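Local coordinates for probable hydrolase (Pseudomonas aeruginosa, PDB 7AL6) that is probably a hydrolase of the alpha/beta-hydrolase fold, possibly a lipolytic enzyme, at the interface of chains A and B. Residues are numbered along the deposited sequence; one frame, centred on the assembly and turned at random. Chains: chain A/B, Probable hydrolase.

The interface of chains A and B. Residues chain A 113-114, 220-221, 224; chain B 135-136, 138-139.
B:Pro139, in the first turn of helix 138-151, packs between helix 215-223 of chain A, the segment just after it and the end of helix 103-114, where A:Phe221, A:Ser224 and A:Gly113 surround its ring. The pyrrolidine lies over one face of the A:Phe221 phenyl: its CG stands 4.0 Å above the plane, over the ring centre. Farther out, the phenyl edge carbon CE1 meets B:Pro139 CA at 3.6 Å, so the aromatic ring covers both the puckered ring and the backbone at the helix start. From another side comes A:Ser224, whose hydroxyl OG is 3.5 Å from B:Pro139 CG, with its CB packed nearby. OG sits beside the serine's own backbone N, opposite the carbonyl carbon (chi1 -74°), and from there it reaches back one turn to hydrogen-bond A:Asn220 O at 3.0 Å. That bond bends at the acceptor, with a C=O...donor angle of 145° and the hydroxyl tilted off the carbonyl plane; it ties the residue after helix 215-223 back to the helix's last turn while its oxygen and CB still touch the proline. On the helix 103-114 side the lining is backbone: A:Gly113 O faces B:Pro139 CB, and B:Pro139 O approaches A:Ala114 CA at 3.4 Å.

Beside the proline, A:Asn220 lies against the short 3-10 turn 135-137. Its amide oxygen OD1 rests on B:Asp136, 3.3 Å from CA and near CB, and its own CB and CG pack against B:Ala135 O. The two side chains run alongside each other in the same direction, planes 68° apart, without the flat groups meeting.

The patch recurs with the chains exchanged across the two-fold axis, though this pairing may be a crystal one. In the fold, helix 103-114 follows the GHSMG nucleophile elbow of the alpha/beta hydrolases, and the contact lies at that helix's far end, beside the last turn of helix 215-223 and the residue after it.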
loop_
_atom_site.group_PDB
_atom_site.type_symbol
_atom_site.label_atom_id
_atom_site.label_comp_id
_atom_site.label_asym_id
_atom_site.label_seq_id
_atom_site.Cartn_x
_atom_site.Cartn_y
_atom_site.Cartn_z
ATOM N N GLY A 113 -4.563 -8.113 -30.101
ATOM C CA GLY A 113 -4.508 -6.991 -31.021
ATOM C C GLY A 113 -3.380 -6.025 -30.711
ATOM O O GLY A 113 -2.794 -5.431 -31.624
ATOM N N ALA A 114 -3.052 -5.856 -29.428
ATOM C CA ALA A 114 -2.053 -4.866 -29.045
ATOM C C ALA A 114 -0.641 -5.406 -29.162
ATOM O O ALA A 114 0.270 -4.656 -29.521
ATOM C CB ALA A 114 -2.299 -4.385 -27.602
ATOM N N ASN A 220 -11.348 -2.167 -34.497
ATOM C CA ASN A 220 -9.915 -2.090 -34.846
ATOM C C ASN A 220 -9.134 -3.143 -34.051
ATOM O O ASN A 220 -8.274 -3.751 -34.617
ATOM C CB ASN A 220 -9.372 -0.679 -34.673
ATOM C CG ASN A 220 -9.415 0.119 -35.957
ATOM O OD1 ASN A 220 -8.551 -0.015 -36.795
ATOM N ND2 ASN A 220 -10.420 0.943 -36.129
ATOM N N PHE A 221 -9.443 -3.340 -32.771
ATOM C CA PHE A 221 -8.767 -4.357 -31.937
ATOM C C PHE A 221 -9.053 -5.742 -32.514
ATOM O O PHE A 221 -8.141 -6.481 -32.670
ATOM C CB PHE A 221 -9.187 -4.239 -30.471
ATOM C CG PHE A 221 -8.345 -3.277 -29.680
ATOM C CD1 PHE A 221 -7.093 -3.630 -29.240
ATOM C CD2 PHE A 221 -8.799 -2.013 -29.395
ATOM C CE1 PHE A 221 -6.317 -2.740 -28.532
ATOM C CE2 PHE A 221 -8.021 -1.122 -28.683
ATOM C CZ PHE A 221 -6.776 -1.484 -28.263
ATOM N N SER A 224 -7.225 -6.181 -35.673
ATOM C CA SER A 224 -5.768 -6.233 -35.416
ATOM C C SER A 224 -5.301 -7.608 -34.932
ATOM O O SER A 224 -4.119 -7.796 -34.881
ATOM C CB SER A 224 -5.349 -5.160 -34.479
ATOM O OG SER A 224 -5.358 -3.920 -35.137
ATOM N N ALA B 135 -8.977 5.752 -33.728
ATOM C CA ALA B 135 -9.210 4.356 -33.426
ATOM C C ALA B 135 -8.301 3.440 -34.220
ATOM O O ALA B 135 -7.941 2.363 -33.733
ATOM C CB ALA B 135 -10.677 4.058 -33.687
ATOM N N ASP B 136 -7.877 3.855 -35.423
ATOM C CA ASP B 136 -7.098 2.952 -36.269
ATOM C C ASP B 136 -5.680 2.769 -35.753
ATOM O O ASP B 136 -4.996 1.837 -36.164
ATOM C CB ASP B 136 -7.051 3.469 -37.718
ATOM C CG ASP B 136 -6.475 4.871 -37.819
ATOM O OD1 ASP B 136 -6.568 5.647 -36.843
ATOM O OD2 ASP B 136 -5.902 5.200 -38.872
ATOM N N ALA B 138 -5.164 2.679 -32.362
ATOM C CA ALA B 138 -5.308 2.420 -30.918
ATOM C C ALA B 138 -4.709 1.075 -30.512
ATOM O O ALA B 138 -4.079 1.000 -29.446
ATOM C CB ALA B 138 -6.758 2.486 -30.488
ATOM N N PRO B 139 -4.825 0.016 -31.328
ATOM C CA PRO B 139 -4.166 -1.241 -30.944
ATOM C C PRO B 139 -2.674 -1.068 -30.821
ATOM O O PRO B 139 -2.077 -1.538 -29.847
ATOM C CB PRO B 139 -4.551 -2.211 -32.070
ATOM C CG PRO B 139 -5.889 -1.632 -32.587
ATOM C CD PRO B 139 -5.704 -0.162 -32.512
#